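Local structure of oxidoreductase (Listeria innocua, 3E18) at residues Glu145-Ser151 / Arg238-Thr244; Val193-Ser197 / Arg346-Ser350; Asp210-Thr214 / Gln225-Thr231. The protein binds NAD and is probably a dehydrogenase of the GFO/IDH/MocA family, although its substrate and physiological reaction are unknown. All blocks are in the same frame, centred on the assembly; numbering follows the deposited sequence.

All three contacts lie in the large mixed sheet of the C-terminal domain. Contacts 1 and 3 adjoin directly, because strands 146-154 and 223-229 are neighbours: L149 O and Q225 N are 3.0 Å apart, as are S151 O and E227 N, both probable hydrogen bonds. Contact 3 meets contact 2 through strands 211-218 and 193-201, where S197 O and T214 OG1 lie 2.9 Å apart. Contacts 1 and 2 do not touch; their nearest atoms are about 11 Å apart. All three reach the second subunit. None borders NAD: the side chains of R238 in contact 1 and V228 in contact 3 lie about 12 and 13 Å from it, respectively.

Contact 1. Residues Glu145-Ser151 / Arg238-Thr244; sequences EMFHLES and RWYVKGT
Strands 146-151 and 239-243 run antiparallel (158°, axes within 4.6 Å). E150 N donates to Y240 O (2.8 Å) and Y240 N to E150 O (3.0 Å), between non-hydrogen-bonded pairs L149/V241 and S151/W239. K242 N reaches H148 O (2.9 Å); K242 O accepts F147 N (3.0 Å) and, weakly, H148 N (3.3 Å), a classic beta bulge (F147 phi/psi -119/-7) that shifts M146 opposite G243. At the N-terminal end of 145-151, E145 O accepts T244 N and T244 OG1 accepts E145 N (both 3.1 Å). H148 NE2 donates to E150 OE2 (2.7 Å), H148 ND1 bonds T223, and E150 OE1 salt-bridges R152. Centrally in the GFO/IDH/MocA C-terminal sheet, Y240 OH and K242 NZ bond I234 and T231 of the second subunit. On the other face, V241 CB meets M146 SD (3.9 Å) and V241 CG1 L149 CG (4.0 Å). S151 (chi1 t) accepts R238 NH1 on OG (2.8 Å), its CB over the W239 ring (chi1 m); D130 takes R238 NE and W239 NE1.

Contact 2. Residues Val193-Ser197 / Arg346-Ser350; sequences VKSVS and RTVHS
Three backbone hydrogen bonds join residues 193-197 to the C-terminal residues 346-350. The shortest runs from V348 N to V196 O at 2.8 Å, and V196 N returns a bond to V348 O at 3.0 Å, so these two valines form an antiparallel hydrogen-bonded pair with CA atoms 5.2 Å apart. Two residues on in each strand, S350 N donates to K194 O at 2.9 Å. Between these bonds, S195 and H349 make the non-hydrogen-bonded pair, with CA atoms 4.5 Å apart, and the end-to-end directions of the two segments differ by 176°. CA-H...O contacts supplement the ladder, the shortest from S195 CA to V348 O at 3.2 Å. S350, the last modelled residue, turns to a positive phi of 66°.

Side chains alternate between the two sides. S195 CB packs 3.8 Å from H349 CD2 and 4.0 Å from T347 CG2, while S197 CB lies 3.8 Å from T347 OG1. Three polar ends reach the second subunit: H349 NE2 and S195 OG bond N345 there, and T347 OG1 bonds its counterpart. V196 and V348 point to the other side.

The C-terminal residues add an edge strand to the sheet of the GFO/IDH/MocA-type C-terminal domain: within this chain, 348-349 is outermost at this end, beside 193-201, whose other edge pairs with 211-218 and carries a classic beta bulge where K194 (phi/psi -92/-45) and S195 both face T217. Helix 325-344 packs on the valine side of this strand pair, its L334 and I338 touching V196 and its A337 and E340 touching V348.

Contact 3. Residues Asp210-Thr214 / Gln225-Thr231; sequences DGFVT and QIEVGTT
F212 loses the most surface here, 77 Å², followed by I226 and V228 at 61 Å² each; all three point to one side of the antiparallel pair formed by strands 211-214 and 225-229. With chi1 p, the F212 ring folds over the opposing strand so that V228 N lies over one of its faces, CE2 comes 3.4 Å from V228 CG2, and CE1 stands 4.1 Å from I226 CG2. T214 CG2 packs 3.7 Å from I226 CB. Helix 173-188 covers this side, with V174 touching F212, W177 touching V228, and L181 touching both I226 and V228.

The same residues set the register. F212 N donates to V228 O (3.0 Å) and V228 N to F212 O (3.1 Å); two residues along, T214 N meets I226 O (3.0 Å) and I226 N meets T214 O (3.1 Å). The strand axes run 169° apart, 4.7 Å at closest approach. At G211 an ideal CB would lie only 2.8 Å from V228 O, which glycine avoids. At the far end, T230 OG1 donates to D210 O (2.6 Å), and water 1 links D210 OD1 (2.9 Å), T230 N (2.9 Å) and T231 OG1 (2.8 Å); D210 OD1 also bonds S201 OG, and T231 OG1 also bonds K242 of the second subunit.

On the reverse side, Q225 NE2 bonds E227 OE1 at 2.9 Å, E227 OE2 reaches H154, and Q225 also bonds Q225 of the second subunit. This beta hairpin of strands 211-218 and 223-229, with a helix over one side and a subunit partner at the other, is characteristic of the open-faced sheet of GFO/IDH/MocA C-terminal domains.

Contact 1. Residues Glu145-Ser151 / Arg238-Thr244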
# COMPACT_ATOMS: atom_id res chain seq x y z
N GLU A 145 18.69 8.68 -2.23
CA GLU A 145 18.15 8.63 -0.88
C GLU A 145 16.86 7.84 -0.86
O GLU A 145 15.86 8.27 -1.46
CB GLU A 145 17.90 10.05 -0.36
CG GLU A 145 19.17 10.88 -0.30
CD GLU A 145 18.99 12.23 0.37
OE1 GLU A 145 17.90 12.84 0.21
OE2 GLU A 145 19.94 12.69 1.04
N MET A 146 16.88 6.68 -0.21
CA MET A 146 15.72 5.80 -0.10
C MET A 146 14.76 6.45 0.88
O MET A 146 15.12 6.67 2.04
CB MET A 146 16.13 4.41 0.38
CG MET A 146 15.10 3.31 0.16
SD MET A 146 15.69 1.68 0.66
CE MET A 146 16.93 1.37 -0.59
N PHE A 147 13.55 6.79 0.43
CA PHE A 147 12.59 7.52 1.27
C PHE A 147 11.30 6.75 1.54
O PHE A 147 10.47 7.17 2.34
CB PHE A 147 12.30 8.94 0.72
CG PHE A 147 11.63 8.97 -0.65
CD1 PHE A 147 10.26 8.78 -0.79
CD2 PHE A 147 12.38 9.24 -1.79
CE1 PHE A 147 9.65 8.81 -2.05
CE2 PHE A 147 11.78 9.29 -3.05
CZ PHE A 147 10.41 9.06 -3.18
N HIS A 148 11.12 5.61 0.88
CA HIS A 148 9.90 4.86 1.06
C HIS A 148 10.20 3.38 0.85
O HIS A 148 10.79 3.03 -0.15
CB HIS A 148 8.80 5.34 0.10
CG HIS A 148 7.53 4.55 0.22
ND1 HIS A 148 6.66 4.69 1.27
CD2 HIS A 148 7.02 3.57 -0.57
CE1 HIS A 148 5.65 3.84 1.13
NE2 HIS A 148 5.85 3.15 0.02
N LEU A 149 9.82 2.54 1.81
CA LEU A 149 10.11 1.09 1.74
C LEU A 149 8.87 0.26 1.93
O LEU A 149 8.09 0.51 2.84
CB LEU A 149 11.13 0.67 2.81
CG LEU A 149 12.53 1.30 2.80
CD1 LEU A 149 12.58 2.65 3.53
CD2 LEU A 149 13.50 0.32 3.43
N GLU A 150 8.68 -0.78 1.13
CA GLU A 150 7.53 -1.61 1.35
C GLU A 150 8.05 -3.02 1.50
O GLU A 150 8.75 -3.51 0.63
CB GLU A 150 6.50 -1.51 0.20
CG GLU A 150 5.92 -0.11 0.05
CD GLU A 150 4.95 0.07 -1.10
OE1 GLU A 150 4.51 -0.93 -1.73
OE2 GLU A 150 4.63 1.24 -1.36
N SER A 151 7.74 -3.64 2.64
CA SER A 151 8.27 -4.94 3.01
C SER A 151 7.09 -5.86 3.26
O SER A 151 6.26 -5.58 4.13
CB SER A 151 9.15 -4.77 4.26
OG SER A 151 9.62 -6.00 4.76
N ARG A 238 8.47 -9.22 -2.19
CA ARG A 238 9.07 -9.16 -0.86
C ARG A 238 9.48 -7.73 -0.52
O ARG A 238 9.19 -7.25 0.57
CB ARG A 238 10.24 -10.15 -0.78
CG ARG A 238 11.04 -10.14 0.52
CD ARG A 238 10.28 -10.67 1.73
NE ARG A 238 11.04 -10.41 2.94
CZ ARG A 238 11.01 -9.28 3.65
NH1 ARG A 238 10.21 -8.27 3.31
NH2 ARG A 238 11.77 -9.17 4.72
N TRP A 239 10.12 -7.04 -1.46
CA TRP A 239 10.59 -5.64 -1.23
C TRP A 239 10.21 -4.76 -2.41
O TRP A 239 10.28 -5.19 -3.56
CB TRP A 239 12.10 -5.62 -1.06
CG TRP A 239 12.59 -6.19 0.27
CD1 TRP A 239 13.09 -7.44 0.49
CD2 TRP A 239 12.65 -5.50 1.51
NE1 TRP A 239 13.44 -7.59 1.82
CE2 TRP A 239 13.18 -6.40 2.46
CE3 TRP A 239 12.30 -4.20 1.92
CZ2 TRP A 239 13.38 -6.05 3.80
CZ3 TRP A 239 12.48 -3.85 3.24
CH2 TRP A 239 13.01 -4.77 4.17
N TYR A 240 9.78 -3.53 -2.14
CA TYR A 240 9.56 -2.55 -3.19
C TYR A 240 9.99 -1.24 -2.56
O TYR A 240 9.41 -0.81 -1.57
CB TYR A 240 8.09 -2.51 -3.62
CG TYR A 240 7.77 -1.44 -4.68
CD1 TYR A 240 8.04 -1.66 -6.04
CD2 TYR A 240 7.20 -0.22 -4.31
CE1 TYR A 240 7.74 -0.68 -7.00
CE2 TYR A 240 6.89 0.76 -5.26
CZ TYR A 240 7.17 0.53 -6.60
OH TYR A 240 6.86 1.50 -7.53
N VAL A 241 11.04 -0.65 -3.10
CA VAL A 241 11.66 0.50 -2.44
C VAL A 241 11.83 1.67 -3.39
O VAL A 241 12.11 1.48 -4.55
CB VAL A 241 13.03 0.12 -1.76
CG1 VAL A 241 12.81 -0.85 -0.57
CG2 VAL A 241 14.01 -0.51 -2.77
N LYS A 242 11.69 2.89 -2.88
CA LYS A 242 11.71 4.07 -3.73
C LYS A 242 12.70 5.06 -3.18
O LYS A 242 12.76 5.26 -1.98
CB LYS A 242 10.32 4.74 -3.75
CG LYS A 242 9.22 3.93 -4.44
CD LYS A 242 7.89 4.70 -4.43
CE LYS A 242 7.88 5.80 -5.49
NZ LYS A 242 6.79 6.78 -5.19
N GLY A 243 13.47 5.66 -4.08
CA GLY A 243 14.45 6.67 -3.73
C GLY A 243 14.41 7.82 -4.70
O GLY A 243 13.72 7.75 -5.71
N THR A 244 15.14 8.89 -4.38
CA THR A 244 15.23 10.08 -5.23
C THR A 244 15.82 9.81 -6.63
O THR A 244 15.63 10.59 -7.56
CB THR A 244 16.05 11.18 -4.54
OG1 THR A 244 17.34 10.66 -4.21
CG2 THR A 244 15.36 11.64 -3.28

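Contact 2. Residues Val193-Ser197 / Arg346-Ser350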
# COMPACT_ATOMS: atom_id res chain seq x y z
N VAL A 193 10.15 6.78 15.15
CA VAL A 193 8.82 6.68 14.56
C VAL A 193 7.98 7.89 15.00
O VAL A 193 7.92 8.20 16.18
CB VAL A 193 8.12 5.36 14.95
CG1 VAL A 193 6.67 5.34 14.48
CG2 VAL A 193 8.87 4.19 14.37
N LYS A 194 7.38 8.57 14.02
CA LYS A 194 6.49 9.70 14.24
C LYS A 194 5.03 9.23 14.33
O LYS A 194 4.30 9.67 15.22
CB LYS A 194 6.64 10.72 13.12
CG LYS A 194 6.03 12.08 13.44
CD LYS A 194 5.47 12.76 12.19
CE LYS A 194 6.47 13.70 11.55
NZ LYS A 194 6.66 14.95 12.34
N SER A 195 4.61 8.36 13.42
CA SER A 195 3.21 7.92 13.42
C SER A 195 3.03 6.52 12.85
O SER A 195 3.87 6.04 12.08
CB SER A 195 2.35 8.91 12.65
OG SER A 195 2.66 8.92 11.26
N VAL A 196 1.93 5.87 13.22
CA VAL A 196 1.59 4.50 12.79
C VAL A 196 0.09 4.41 12.59
O VAL A 196 -0.67 4.79 13.49
CB VAL A 196 1.92 3.45 13.89
CG1 VAL A 196 1.84 2.03 13.33
CG2 VAL A 196 3.26 3.70 14.51
N SER A 197 -0.35 3.87 11.45
CA SER A 197 -1.74 3.47 11.31
C SER A 197 -1.64 2.00 10.95
O SER A 197 -0.63 1.57 10.42
CB SER A 197 -2.41 4.26 10.18
OG SER A 197 -1.84 3.98 8.91
N ARG A 346 -7.38 4.49 14.49
CA ARG A 346 -6.81 5.81 14.50
C ARG A 346 -5.34 5.73 14.12
O ARG A 346 -4.79 4.63 14.00
CB ARG A 346 -6.94 6.42 15.89
CG ARG A 346 -8.34 6.96 16.21
CD ARG A 346 -8.26 8.00 17.32
NE ARG A 346 -9.53 8.69 17.56
CZ ARG A 346 -9.91 9.81 16.95
NH1 ARG A 346 -9.14 10.38 16.03
NH2 ARG A 346 -11.07 10.37 17.26
N THR A 347 -4.74 6.89 13.88
CA THR A 347 -3.32 6.99 13.62
C THR A 347 -2.66 7.41 14.93
O THR A 347 -2.97 8.46 15.50
CB THR A 347 -2.99 8.02 12.51
OG1 THR A 347 -3.71 7.67 11.32
CG2 THR A 347 -1.49 8.01 12.20
N VAL A 348 -1.74 6.58 15.39
CA VAL A 348 -1.09 6.75 16.69
C VAL A 348 0.17 7.58 16.50
O VAL A 348 0.99 7.26 15.67
CB VAL A 348 -0.78 5.36 17.29
CG1 VAL A 348 0.22 5.44 18.45
CG2 VAL A 348 -2.06 4.70 17.74
N HIS A 349 0.30 8.66 17.27
CA HIS A 349 1.48 9.52 17.20
C HIS A 349 2.44 9.31 18.38
O HIS A 349 2.00 9.14 19.51
CB HIS A 349 1.06 10.98 17.08
CG HIS A 349 0.13 11.23 15.94
ND1 HIS A 349 -1.24 11.22 16.07
CD2 HIS A 349 0.38 11.46 14.63
CE1 HIS A 349 -1.80 11.44 14.90
NE2 HIS A 349 -0.84 11.60 14.01
N SER A 350 3.75 9.36 18.08
CA SER A 350 4.85 8.83 18.92
C SER A 350 4.78 7.30 19.02
O SER A 350 5.80 6.63 19.26
CB SER A 350 4.90 9.47 20.32
OG SER A 350 4.84 10.89 20.22

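Contact 3. Residues Asp210-Thr214 / Gln225-Thr231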
# COMPACT_ATOMS: atom_id res chain seq x y z
N ASP A 210 -4.51 -12.82 11.37
CA ASP A 210 -3.86 -13.73 10.42
C ASP A 210 -3.04 -12.91 9.42
O ASP A 210 -2.46 -13.43 8.46
CB ASP A 210 -4.89 -14.64 9.73
CG ASP A 210 -5.99 -13.86 9.01
OD1 ASP A 210 -5.67 -13.14 8.05
OD2 ASP A 210 -7.17 -14.00 9.39
N GLY A 211 -3.00 -11.61 9.65
CA GLY A 211 -2.23 -10.75 8.81
C GLY A 211 -2.45 -9.32 9.25
O GLY A 211 -3.33 -9.04 10.04
N PHE A 212 -1.68 -8.41 8.68
CA PHE A 212 -1.82 -6.99 8.98
C PHE A 212 -1.20 -6.14 7.89
O PHE A 212 -0.47 -6.66 7.03
CB PHE A 212 -1.19 -6.65 10.33
CG PHE A 212 0.30 -6.75 10.35
CD1 PHE A 212 1.08 -5.60 10.23
CD2 PHE A 212 0.95 -7.98 10.50
CE1 PHE A 212 2.46 -5.67 10.24
CE2 PHE A 212 2.34 -8.04 10.52
CZ PHE A 212 3.09 -6.88 10.39
N VAL A 213 -1.45 -4.84 7.97
CA VAL A 213 -0.70 -3.89 7.19
C VAL A 213 -0.53 -2.69 8.11
O VAL A 213 -1.41 -2.41 8.92
CB VAL A 213 -1.41 -3.53 5.85
CG1 VAL A 213 -2.89 -3.24 6.06
CG2 VAL A 213 -0.71 -2.37 5.15
N THR A 214 0.61 -2.03 8.03
CA THR A 214 0.84 -0.82 8.78
C THR A 214 1.55 0.22 7.93
O THR A 214 2.36 -0.13 7.08
CB THR A 214 1.59 -1.13 10.11
OG1 THR A 214 1.90 0.10 10.79
CG2 THR A 214 2.87 -1.91 9.87
N GLN A 225 5.63 0.80 4.48
CA GLN A 225 4.44 0.01 4.62
C GLN A 225 4.94 -1.40 4.85
O GLN A 225 5.75 -1.88 4.07
CB GLN A 225 3.60 0.06 3.35
CG GLN A 225 2.33 -0.80 3.43
CD GLN A 225 1.39 -0.59 2.25
OE1 GLN A 225 1.35 0.48 1.67
NE2 GLN A 225 0.64 -1.64 1.89
N ILE A 226 4.48 -2.02 5.94
CA ILE A 226 4.87 -3.39 6.32
C ILE A 226 3.64 -4.25 6.28
O ILE A 226 2.58 -3.87 6.77
CB ILE A 226 5.50 -3.45 7.75
CG1 ILE A 226 6.63 -2.40 7.92
CG2 ILE A 226 5.90 -4.87 8.13
CD1 ILE A 226 7.77 -2.48 6.92
N GLU A 227 3.75 -5.43 5.71
CA GLU A 227 2.54 -6.18 5.54
C GLU A 227 2.90 -7.64 5.71
O GLU A 227 4.00 -8.04 5.32
CB GLU A 227 2.07 -5.90 4.12
CG GLU A 227 0.71 -6.29 3.72
CD GLU A 227 0.40 -5.72 2.35
OE1 GLU A 227 0.16 -4.50 2.23
OE2 GLU A 227 0.43 -6.51 1.39
N VAL A 228 2.02 -8.39 6.34
CA VAL A 228 2.10 -9.85 6.36
C VAL A 228 0.73 -10.31 5.98
O VAL A 228 -0.27 -9.75 6.42
CB VAL A 228 2.48 -10.41 7.76
CG1 VAL A 228 2.40 -11.96 7.79
CG2 VAL A 228 3.88 -9.99 8.16
N GLY A 229 0.66 -11.36 5.16
CA GLY A 229 -0.62 -11.93 4.85
C GLY A 229 -0.45 -13.43 4.76
O GLY A 229 0.60 -13.90 4.30
N THR A 230 -1.46 -14.17 5.21
CA THR A 230 -1.44 -15.64 5.18
C THR A 230 -2.62 -16.18 4.39
O THR A 230 -2.92 -17.38 4.43
CB THR A 230 -1.42 -16.26 6.62
OG1 THR A 230 -2.52 -15.76 7.41
CG2 THR A 230 -0.12 -15.96 7.32
N THR A 231 -3.27 -15.29 3.63
CA THR A 231 -4.47 -15.63 2.84
C THR A 231 -4.31 -15.14 1.39
O THR A 231 -5.29 -14.84 0.71
CB THR A 231 -5.72 -14.96 3.45
OG1 THR A 231 -5.46 -13.56 3.69
CG2 THR A 231 -6.08 -15.61 4.77
O HOH W 1 -3.83 -12.65 5.82